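Secreted effector protein sseI (Salmonella enterica subsp. enterica serovar Typhimurium, PDB 4G29) is a secreted Salmonella virulence factor whose catalytic domain has a papain-like fold of the cysteine protease superfamily and probably works as a cysteine-dependent enzyme. Local coordinates at residues Thr78-Val83 / Val93-Ala98; Phe67-Pro72 / Arg153-Glu158; Thr9-Ser14 / Asn108-Leu113; Gly57-Arg62 / Val84-Gly89. All blocks are in the same frame, centred on the assembly; numbering follows the deposited sequence.

Interaction 1: Thr78-Val83 / Val93-Ala98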
# COMPACT_ATOMS: atom_id res chain seq x y z
N THR A 78 11.23 5.49 -0.32
CA THR A 78 10.61 4.47 0.51
C THR A 78 9.57 3.71 -0.31
O THR A 78 8.76 4.33 -1.01
CB THR A 78 9.99 5.11 1.69
OG1 THR A 78 11.01 5.76 2.46
CG2 THR A 78 9.20 4.06 2.55
N ASN A 79 9.61 2.40 -0.22
CA ASN A 79 8.63 1.58 -0.94
C ASN A 79 7.59 1.00 0.01
O ASN A 79 7.76 0.97 1.27
CB ASN A 79 9.29 0.58 -1.89
CG ASN A 79 10.00 -0.55 -1.17
OD1 ASN A 79 10.03 -0.56 0.07
ND2 ASN A 79 10.57 -1.53 -1.92
N HIS A 80 6.50 0.56 -0.56
CA HIS A 80 5.45 -0.09 0.18
C HIS A 80 4.60 -0.90 -0.83
O HIS A 80 4.64 -0.66 -2.03
CB HIS A 80 4.56 0.92 0.91
CG HIS A 80 3.63 0.31 1.91
ND1 HIS A 80 4.07 -0.45 2.98
CD2 HIS A 80 2.28 0.34 2.01
CE1 HIS A 80 3.02 -0.86 3.67
NE2 HIS A 80 1.92 -0.40 3.09
N PHE A 81 3.89 -1.87 -0.29
CA PHE A 81 3.06 -2.79 -1.09
C PHE A 81 1.74 -3.09 -0.44
O PHE A 81 1.66 -3.33 0.78
CB PHE A 81 3.81 -4.09 -1.40
CG PHE A 81 5.09 -3.87 -2.15
CD1 PHE A 81 5.10 -3.75 -3.51
CD2 PHE A 81 6.28 -3.78 -1.47
CE1 PHE A 81 6.24 -3.51 -4.18
CE2 PHE A 81 7.44 -3.53 -2.18
CZ PHE A 81 7.40 -3.39 -3.49
N ALA A 82 0.69 -3.13 -1.24
CA ALA A 82 -0.62 -3.50 -0.75
C ALA A 82 -1.26 -4.44 -1.79
O ALA A 82 -0.72 -4.58 -2.89
CB ALA A 82 -1.51 -2.25 -0.51
N VAL A 83 -2.42 -4.97 -1.48
CA VAL A 83 -3.13 -5.87 -2.42
C VAL A 83 -4.54 -5.33 -2.65
O VAL A 83 -5.20 -4.90 -1.71
CB VAL A 83 -3.13 -7.34 -1.93
CG1 VAL A 83 -3.68 -8.28 -2.97
CG2 VAL A 83 -1.70 -7.81 -1.50
N VAL A 93 -8.68 -2.40 -0.83
CA VAL A 93 -7.25 -2.49 -0.62
C VAL A 93 -7.05 -3.07 0.77
O VAL A 93 -7.53 -2.53 1.75
CB VAL A 93 -6.56 -1.15 -0.73
CG1 VAL A 93 -5.04 -1.32 -0.63
CG2 VAL A 93 -6.91 -0.47 -2.09
N PHE A 94 -6.36 -4.21 0.81
CA PHE A 94 -5.83 -4.79 2.04
C PHE A 94 -4.39 -4.30 2.18
O PHE A 94 -3.49 -4.61 1.34
CB PHE A 94 -5.89 -6.31 1.97
CG PHE A 94 -7.25 -6.91 2.25
CD1 PHE A 94 -8.34 -6.68 1.41
CD2 PHE A 94 -7.39 -7.86 3.27
CE1 PHE A 94 -9.59 -7.31 1.65
CE2 PHE A 94 -8.56 -8.49 3.49
CZ PHE A 94 -9.70 -8.20 2.70
N ASP A 95 -4.15 -3.52 3.22
CA ASP A 95 -2.84 -2.95 3.47
C ASP A 95 -2.54 -3.13 4.95
O ASP A 95 -2.55 -2.18 5.73
CB ASP A 95 -2.84 -1.47 3.05
CG ASP A 95 -1.48 -0.79 3.17
OD1 ASP A 95 -0.50 -1.43 3.57
OD2 ASP A 95 -1.43 0.43 2.84
N VAL A 96 -2.31 -4.39 5.31
CA VAL A 96 -2.18 -4.80 6.69
C VAL A 96 -0.82 -4.47 7.35
O VAL A 96 -0.64 -4.74 8.52
CB VAL A 96 -2.59 -6.27 6.93
CG1 VAL A 96 -4.01 -6.59 6.34
CG2 VAL A 96 -1.59 -7.25 6.32
N SER A 97 0.10 -3.88 6.60
CA SER A 97 1.37 -3.40 7.15
C SER A 97 1.56 -1.89 7.02
O SER A 97 2.69 -1.40 7.18
CB SER A 97 2.54 -4.15 6.56
OG SER A 97 2.72 -3.90 5.19
N ALA A 98 0.49 -1.14 6.77
CA ALA A 98 0.55 0.32 6.56
C ALA A 98 1.21 1.00 7.76
O ALA A 98 1.94 1.99 7.64
CB ALA A 98 -0.91 0.91 6.35
O HOH W 1 0.60 -3.93 3.47
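The imidazole of His80 and the carboxylate of Asp95 meet tip to tip, with the carboxylate at the edge of the ring and the two planes 42° apart. Ser97 OG, 3.4 Å from His80 CE1, and Ala98 CA approach the same ring obliquely. Phe101 packs on it edge-to-face, and Cys42 of helix 42-55 touches the His80 side chain. His80 NE2 donates to Asp95 OD1 over 2.7 Å with an N-H...O angle of 158°, meeting the oxygen on its syn side. Asp95 CG stands anti to the backbone N (chi1 -176°), which carries the carboxylate back toward His80.

Further along the hairpin of strands 78-87 and 90-95, Val83 and Phe94 form an antiparallel hydrogen-bonded pair: Val83 N to Phe94 O is 3.0 Å and Phe94 N to Val83 O 2.9 Å. Ala82 CB packs 3.7 Å from Val93 CG1. A water hydrogen-bonds Ser97 OG at 2.7 Å, close to Asp95 and the carbonyl of Phe81.

Tyr124 OH and Trp120 NE1 both hydrogen-bond Asp95 OD2, so the carboxylate is gripped at both oxygens and can hold the imidazole in place. With Cys42 alongside, this is consistent with a Cys-His-Asp triad, with Asp where papain itself has Asn.

Interaction 2: Phe67-Pro72 / Arg153-Glu158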
# COMPACT_ATOMS: atom_id res chain seq x y z
N PHE A 67 5.66 4.15 -4.08
CA PHE A 67 6.79 4.92 -3.57
C PHE A 67 6.31 6.13 -2.76
O PHE A 67 5.28 6.76 -3.10
CB PHE A 67 7.71 5.44 -4.66
CG PHE A 67 8.66 4.40 -5.26
CD1 PHE A 67 9.31 3.40 -4.46
CD2 PHE A 67 9.02 4.49 -6.61
CE1 PHE A 67 10.20 2.50 -5.03
CE2 PHE A 67 9.91 3.52 -7.19
CZ PHE A 67 10.51 2.58 -6.36
N ILE A 68 7.11 6.46 -1.74
CA ILE A 68 6.92 7.64 -0.90
C ILE A 68 8.22 8.42 -0.94
O ILE A 68 9.29 7.89 -0.55
CB ILE A 68 6.56 7.26 0.55
CG1 ILE A 68 5.25 6.46 0.60
CG2 ILE A 68 6.47 8.54 1.40
CD1 ILE A 68 5.11 5.52 1.82
N TRP A 69 8.17 9.63 -1.49
CA TRP A 69 9.35 10.44 -1.69
C TRP A 69 9.20 11.62 -0.77
O TRP A 69 8.18 12.29 -0.77
CB TRP A 69 9.42 11.01 -3.10
CG TRP A 69 9.77 10.04 -4.20
CD1 TRP A 69 8.90 9.34 -4.96
CD2 TRP A 69 11.07 9.78 -4.73
NE1 TRP A 69 9.56 8.61 -5.91
CE2 TRP A 69 10.90 8.83 -5.78
CE3 TRP A 69 12.36 10.17 -4.35
CZ2 TRP A 69 11.98 8.34 -6.52
CZ3 TRP A 69 13.43 9.67 -5.10
CH2 TRP A 69 13.24 8.76 -6.14
N ASP A 70 10.26 11.89 0.00
CA ASP A 70 10.32 13.04 0.91
C ASP A 70 10.87 14.28 0.24
O ASP A 70 10.47 15.41 0.55
CB ASP A 70 11.23 12.71 2.08
CG ASP A 70 10.65 11.67 3.01
OD1 ASP A 70 9.43 11.67 3.22
OD2 ASP A 70 11.45 10.87 3.56
N LYS A 71 11.82 14.09 -0.67
CA LYS A 71 12.49 15.21 -1.35
C LYS A 71 13.08 14.77 -2.70
O LYS A 71 13.33 13.58 -2.88
CB LYS A 71 13.61 15.77 -0.45
CG LYS A 71 14.64 14.77 0.00
CD LYS A 71 15.73 15.40 0.87
CE LYS A 71 16.93 14.44 1.01
NZ LYS A 71 17.99 14.91 1.96
N PRO A 72 13.33 15.70 -3.65
CA PRO A 72 13.78 15.32 -4.99
C PRO A 72 15.14 14.64 -5.05
O PRO A 72 15.44 13.94 -6.01
CB PRO A 72 13.91 16.67 -5.74
CG PRO A 72 13.39 17.68 -4.87
CD PRO A 72 13.19 17.17 -3.51
N ARG A 153 17.50 5.40 -7.37
CA ARG A 153 16.65 5.91 -8.40
C ARG A 153 16.71 7.42 -8.38
O ARG A 153 16.65 8.00 -7.34
CB ARG A 153 15.24 5.45 -8.00
CG ARG A 153 14.27 5.57 -8.95
CD ARG A 153 13.02 4.85 -8.53
NE ARG A 153 13.13 3.41 -8.37
CZ ARG A 153 12.61 2.49 -9.19
NH1 ARG A 153 11.93 2.84 -10.28
NH2 ARG A 153 12.75 1.19 -8.89
N GLU A 154 16.74 8.06 -9.54
CA GLU A 154 16.70 9.53 -9.58
C GLU A 154 15.29 9.99 -9.99
O GLU A 154 14.82 9.65 -11.07
CB GLU A 154 17.73 10.00 -10.57
CG GLU A 154 17.81 11.52 -10.69
CD GLU A 154 18.67 11.96 -11.85
OE1 GLU A 154 18.41 11.47 -12.97
OE2 GLU A 154 19.56 12.82 -11.63
N LEU A 155 14.64 10.75 -9.11
CA LEU A 155 13.22 11.10 -9.30
C LEU A 155 13.06 11.85 -10.64
O LEU A 155 12.17 11.56 -11.45
CB LEU A 155 12.71 11.94 -8.12
CG LEU A 155 11.30 12.50 -8.26
CD1 LEU A 155 10.26 11.39 -8.44
CD2 LEU A 155 10.99 13.35 -7.03
N GLU A 156 13.95 12.78 -10.87
CA GLU A 156 13.87 13.65 -12.03
C GLU A 156 13.86 12.86 -13.35
O GLU A 156 13.36 13.35 -14.35
CB GLU A 156 15.01 14.66 -11.96
CG GLU A 156 15.38 15.42 -13.20
CD GLU A 156 16.80 15.97 -13.06
OE1 GLU A 156 16.99 16.84 -12.18
OE2 GLU A 156 17.72 15.49 -13.77
N SER A 157 14.41 11.66 -13.36
CA SER A 157 14.50 10.89 -14.60
C SER A 157 13.61 9.66 -14.56
O SER A 157 13.71 8.81 -15.44
CB SER A 157 15.97 10.56 -14.92
OG SER A 157 16.52 9.67 -13.97
N GLU A 158 12.73 9.54 -13.57
CA GLU A 158 11.75 8.46 -13.55
C GLU A 158 10.60 8.73 -14.47
O GLU A 158 10.09 9.84 -14.49
CB GLU A 158 11.17 8.30 -12.13
CG GLU A 158 12.06 7.58 -11.21
CD GLU A 158 12.30 6.15 -11.65
OE1 GLU A 158 11.35 5.30 -11.54
OE2 GLU A 158 13.44 5.89 -12.09
O HOH W 2 16.27 11.34 -6.61
O HOH W 3 15.87 13.93 -8.69
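Pro72 and Leu155 mark the nearest backbone approach, their CA atoms 6.1 Å apart. Residues 67-69 end a sheet strand that then runs out into a loop; facing them, 153-158 is irregular except for a short 3-10 turn at 155-156. No direct hydrogen bond crosses between the segments. Two waters do the work instead: both hydrogen-bond Pro72 O, and one accepts from Leu155 N, the other from Glu156 N.

Leu155 slides over one face of the Trp69 indole, with CB 3.8 Å from the centroid of the six-membered ring and 13° off its normal, and CD1 3.7 Å from Trp69 CE2, nearer the rim. Leu155 CD2 reaches on to Pro72 CA at 4.0 Å. At the indole's edge, Arg153 O lies 3.7 Å from Trp69 CH2. Arg153 runs extended as far as CD and then bends, chi3 -64° setting NE 3.4 Å from Phe67 CZ. Phe67 CE2 sits over one face of the guanidinium, and the two planes are 59° apart.

In its own plane, the guanidinium is held by a salt bridge from Arg153 NH1 to Glu158 OE1, 2.8 Å long, while NH2 pairs with Asp149. Trp69 NE1 bonds to Tyr134 OH, and Trp171 of helix 170-176 packs on Leu155 and Pro72. The loop therefore meets the strand end through aromatic and aliphatic surfaces, the guanidinium on Phe67 and two water bridges; the two acids probably balance the arginine's charge and help fix the guanidinium's rotation.

Interaction 3: Thr9-Ser14 / Asn108-Leu113; sequences TYNLTS and NLNGPL
Asn11, in the N-terminal loop that leads to helix 18-26, lies against Asn110 to Leu113, the run-in to the edge strand 113-116. The one direct hydrogen bond across the contact runs from Asn11 ND2 to Asn110 OD1 over 2.9 Å; the N-H...O angle is 166°, and the donor comes in nearly in line with the Asn110 C=O. The two amide planes are 59° apart. Asn110 CG takes the crowded position between its backbone N and carbonyl carbon (chi1 59°), and OD1 then meets ND2. The second grip on ND2 is a water, which accepts from it at 3.1 Å and donates to Pro112 O at 2.7 Å. The lack of a side chain at Gly111 allows Asn11 ND2 close to the backbone there.

The loop continues as a flank to the sheet: Asn11 and Thr13 make backbone hydrogen bonds to Ile114, so the N-terminal segment runs beside one of the two outermost strands of the antiparallel sheet. Where it joins that strand, Leu113 CA makes a CA-H...O contact of 3.3 Å to Asn11 O. Leu113 CD2 rests 3.5 Å from Asn11 OD1, an oxygen that also takes a weak hydrogen bond from Lys123 of helix 117-126. Asn11 CB packs 3.5 Å from Pro112 O. Leu12 CD2 looks at the same carbonyl from 4.0 Å, and both Leu12 and Pro112 touch Leu22, bringing helix 18-26 against this corner.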
# COMPACT_ATOMS: atom_id res chain seq x y z
N THR A 9 -11.73 9.25 11.98
CA THR A 9 -12.03 8.20 10.95
C THR A 9 -11.35 6.83 11.21
O THR A 9 -10.75 6.61 12.26
CB THR A 9 -11.82 8.73 9.51
OG1 THR A 9 -10.44 9.08 9.31
CG2 THR A 9 -12.71 9.96 9.32
N TYR A 10 -11.48 5.91 10.26
CA TYR A 10 -11.37 4.48 10.55
C TYR A 10 -10.30 3.81 9.70
O TYR A 10 -9.87 4.36 8.70
CB TYR A 10 -12.70 3.79 10.26
CG TYR A 10 -13.36 4.25 8.98
CD1 TYR A 10 -14.12 5.44 8.93
CD2 TYR A 10 -13.21 3.54 7.80
CE1 TYR A 10 -14.70 5.87 7.75
CE2 TYR A 10 -13.81 3.98 6.62
CZ TYR A 10 -14.54 5.13 6.60
OH TYR A 10 -15.12 5.54 5.42
N ASN A 11 -9.87 2.65 10.17
CA ASN A 11 -8.88 1.85 9.43
C ASN A 11 -9.52 0.69 8.68
O ASN A 11 -8.90 0.12 7.74
CB ASN A 11 -7.83 1.29 10.41
CG ASN A 11 -6.89 2.34 10.93
OD1 ASN A 11 -6.85 3.47 10.45
ND2 ASN A 11 -6.11 1.98 11.94
N LEU A 12 -10.74 0.33 9.12
CA LEU A 12 -11.42 -0.86 8.64
C LEU A 12 -12.80 -0.49 8.13
O LEU A 12 -13.61 0.01 8.90
CB LEU A 12 -11.55 -1.89 9.77
CG LEU A 12 -10.24 -2.42 10.35
CD1 LEU A 12 -10.43 -3.30 11.57
CD2 LEU A 12 -9.41 -3.14 9.32
N THR A 13 -13.06 -0.75 6.87
CA THR A 13 -14.36 -0.42 6.28
C THR A 13 -15.46 -1.37 6.74
O THR A 13 -15.17 -2.50 7.14
CB THR A 13 -14.28 -0.48 4.74
OG1 THR A 13 -15.48 0.09 4.21
CG2 THR A 13 -14.09 -1.91 4.24
N SER A 14 -16.71 -0.88 6.68
CA SER A 14 -17.91 -1.66 7.01
C SER A 14 -18.64 -2.13 5.75
O SER A 14 -19.52 -3.00 5.85
CB SER A 14 -18.88 -0.81 7.85
OG SER A 14 -18.34 -0.68 9.15
N ASN A 108 -0.76 8.88 11.41
CA ASN A 108 -2.16 8.55 11.14
C ASN A 108 -2.34 7.12 10.60
O ASN A 108 -3.43 6.55 10.70
CB ASN A 108 -2.78 9.58 10.18
CG ASN A 108 -2.96 10.98 10.83
OD1 ASN A 108 -3.16 11.10 12.05
ND2 ASN A 108 -2.90 12.03 10.01
N LEU A 109 -1.27 6.54 10.09
CA LEU A 109 -1.24 5.13 9.72
C LEU A 109 -0.90 4.32 10.96
O LEU A 109 0.21 3.91 11.19
CB LEU A 109 -0.21 4.86 8.62
CG LEU A 109 -0.48 5.64 7.32
CD1 LEU A 109 0.44 5.19 6.19
CD2 LEU A 109 -1.92 5.52 6.90
N ASN A 110 -1.91 4.16 11.81
CA ASN A 110 -1.72 3.64 13.12
C ASN A 110 -2.29 2.24 13.33
O ASN A 110 -2.36 1.76 14.44
CB ASN A 110 -2.33 4.60 14.15
CG ASN A 110 -3.82 4.84 13.96
OD1 ASN A 110 -4.55 4.04 13.35
ND2 ASN A 110 -4.30 5.93 14.55
N GLY A 111 -2.65 1.58 12.24
CA GLY A 111 -2.98 0.18 12.28
C GLY A 111 -3.12 -0.41 10.91
O GLY A 111 -3.12 0.32 9.91
N PRO A 112 -3.33 -1.73 10.84
CA PRO A 112 -3.59 -2.33 9.54
C PRO A 112 -4.85 -1.73 8.88
O PRO A 112 -5.82 -1.43 9.59
CB PRO A 112 -3.84 -3.79 9.88
CG PRO A 112 -4.07 -3.83 11.36
CD PRO A 112 -3.33 -2.72 11.92
N LEU A 113 -4.82 -1.57 7.57
CA LEU A 113 -5.95 -1.00 6.83
C LEU A 113 -6.58 -2.08 5.97
O LEU A 113 -5.91 -2.80 5.29
CB LEU A 113 -5.46 0.11 5.89
CG LEU A 113 -4.65 1.24 6.51
CD1 LEU A 113 -4.14 2.18 5.40
CD2 LEU A 113 -5.44 1.94 7.63
O HOH W 4 -6.27 -1.13 12.25

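Interaction 4: Gly57-Arg62 / Val84-Gly89; sequences GFDNIR and VGNKEG
Lys87 lies across the ring of Phe58: CG is anti to the backbone N (chi1 -179°), and a bend at chi2 of 107° puts CD over the ring centre, 4.0 Å from the centroid, in a CH-pi contact. Arg62 folds back too: bends at chi2 and chi3 (-74°) bring NE round, and NE (2.8 Å) and NH2 (2.9 Å) both donate side-on to Asn60 O.

These side chains sit on an antiparallel pairing of strands 61-69 and 78-87 that is broken by a beta bulge. Before it, Asp59 and Asn86 form a hydrogen-bonded pair, Asp59 N to Asn86 O at 3.0 Å and Asn86 N to Asp59 O at 2.8 Å. After it, shifted by one residue, Arg62 N meets Val84 O at 2.8 Å and Val84 N meets Arg62 O at 2.8 Å. Asn60, where the chain turns a corner, and Ile61 stand against the single residue Gly85, with Ile61 CD1 packed near the Gly85 CA. At the far end Gly57 closes the preceding helix in a Schellman motif, and a water bridges Gly57 O to Asn86 O.

The guanidinium is sandwiched, Val84 CG1 over one face (3.9 Å from Arg62 CZ) and Asn60 ND2 over the other, while NH1 forms a salt bridge to Asp91. Held by its own corner's carbonyl, the arginine thus reaches across strand 78-87 to strand 90-95, and the lysine chain lends Phe58 mainly its hydrocarbon.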
# COMPACT_ATOMS: atom_id res chain seq x y z
N GLY A 57 -13.42 -14.79 -2.01
CA GLY A 57 -14.24 -14.42 -3.17
C GLY A 57 -13.99 -13.03 -3.76
O GLY A 57 -14.83 -12.53 -4.51
N PHE A 58 -12.84 -12.42 -3.44
CA PHE A 58 -12.40 -11.21 -4.15
C PHE A 58 -11.83 -11.72 -5.47
O PHE A 58 -11.25 -12.80 -5.52
CB PHE A 58 -11.33 -10.44 -3.38
CG PHE A 58 -11.84 -9.77 -2.15
CD1 PHE A 58 -12.18 -8.42 -2.19
CD2 PHE A 58 -11.98 -10.45 -0.98
CE1 PHE A 58 -12.67 -7.79 -1.09
CE2 PHE A 58 -12.49 -9.84 0.13
CZ PHE A 58 -12.81 -8.50 0.10
N ASP A 59 -12.01 -10.98 -6.55
CA ASP A 59 -11.29 -11.34 -7.78
C ASP A 59 -10.59 -10.11 -8.40
O ASP A 59 -10.48 -9.04 -7.76
CB ASP A 59 -12.20 -12.07 -8.76
CG ASP A 59 -13.34 -11.24 -9.21
OD1 ASP A 59 -13.33 -10.04 -8.97
OD2 ASP A 59 -14.29 -11.80 -9.85
N ASN A 60 -10.03 -10.29 -9.59
CA ASN A 60 -9.19 -9.26 -10.20
C ASN A 60 -8.19 -8.72 -9.16
O ASN A 60 -8.10 -7.52 -8.93
CB ASN A 60 -9.98 -8.11 -10.79
CG ASN A 60 -9.12 -7.21 -11.64
OD1 ASN A 60 -8.06 -7.63 -12.10
ND2 ASN A 60 -9.51 -5.96 -11.79
N ILE A 61 -7.42 -9.64 -8.60
CA ILE A 61 -6.44 -9.31 -7.58
C ILE A 61 -5.23 -8.66 -8.26
O ILE A 61 -4.72 -9.15 -9.26
CB ILE A 61 -5.99 -10.54 -6.79
CG1 ILE A 61 -7.21 -11.27 -6.17
CG2 ILE A 61 -4.89 -10.14 -5.78
CD1 ILE A 61 -7.78 -10.60 -5.06
N ARG A 62 -4.83 -7.51 -7.73
CA ARG A 62 -3.67 -6.80 -8.20
C ARG A 62 -2.76 -6.52 -7.01
O ARG A 62 -3.25 -6.41 -5.88
CB ARG A 62 -4.07 -5.49 -8.85
CG ARG A 62 -4.71 -5.61 -10.20
CD ARG A 62 -5.86 -4.63 -10.30
NE ARG A 62 -7.01 -5.06 -9.51
CZ ARG A 62 -8.03 -4.30 -9.13
NH1 ARG A 62 -8.10 -2.99 -9.44
NH2 ARG A 62 -9.03 -4.84 -8.45
N VAL A 84 -4.96 -5.31 -3.91
CA VAL A 84 -6.24 -4.73 -4.31
C VAL A 84 -7.09 -5.84 -4.93
O VAL A 84 -6.60 -6.71 -5.69
CB VAL A 84 -6.04 -3.67 -5.41
CG1 VAL A 84 -7.31 -2.86 -5.60
CG2 VAL A 84 -4.83 -2.83 -5.15
N GLY A 85 -8.39 -5.81 -4.64
CA GLY A 85 -9.29 -6.78 -5.25
C GLY A 85 -10.71 -6.26 -5.36
O GLY A 85 -11.14 -5.38 -4.60
N ASN A 86 -11.41 -6.81 -6.34
CA ASN A 86 -12.78 -6.47 -6.63
C ASN A 86 -13.73 -7.34 -5.82
O ASN A 86 -13.56 -8.54 -5.73
CB ASN A 86 -13.09 -6.70 -8.11
CG ASN A 86 -14.60 -6.65 -8.41
OD1 ASN A 86 -15.25 -7.68 -8.70
ND2 ASN A 86 -15.17 -5.47 -8.34
N LYS A 87 -14.78 -6.72 -5.29
CA LYS A 87 -15.86 -7.47 -4.70
C LYS A 87 -17.14 -6.73 -5.04
O LYS A 87 -17.35 -5.60 -4.60
CB LYS A 87 -15.64 -7.56 -3.20
CG LYS A 87 -16.69 -8.33 -2.44
CD LYS A 87 -16.20 -9.68 -1.95
CE LYS A 87 -17.35 -10.38 -1.21
NZ LYS A 87 -17.04 -11.77 -0.90
N GLU A 88 -17.95 -7.33 -5.90
CA GLU A 88 -19.25 -6.77 -6.26
C GLU A 88 -19.14 -5.41 -6.93
O GLU A 88 -19.93 -4.49 -6.65
CB GLU A 88 -20.16 -6.72 -5.04
CG GLU A 88 -20.43 -8.12 -4.48
CD GLU A 88 -21.08 -8.13 -3.11
OE1 GLU A 88 -20.88 -7.18 -2.31
OE2 GLU A 88 -21.80 -9.11 -2.84
N GLY A 89 -18.18 -5.30 -7.83
CA GLY A 89 -17.99 -4.08 -8.60
C GLY A 89 -17.25 -2.95 -7.94
O GLY A 89 -17.14 -1.88 -8.53
O HOH W 5 -15.51 -10.71 -6.84

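How the interactions relate
Interactions 1, 2 and 4 are all built on one antiparallel sheet, where strand 78-87 lies between 90-95 and 61-69. Interaction 1 sits about 3 Å from the chain's centre and touches the other three. Interactions 2 and 4 lie toward opposite ends of strand 61-69, their centres about 30 Å apart. Interaction 3 borders the sheet at strand 113-116, centred about 12 Å from interaction 1 and joined to it by the backbone hydrogen bond from Asp95 N to Leu113 O. Chain order is 9-14, 57-62, 67-72, 78-83, 84-89, 93-98, 108-113, 153-158. Interaction 1 holds the probable His-Asp pair; interaction 3 brings the N-terminal loop against the neighbouring strand, interaction 2 a late loop to the end of strand 61-69.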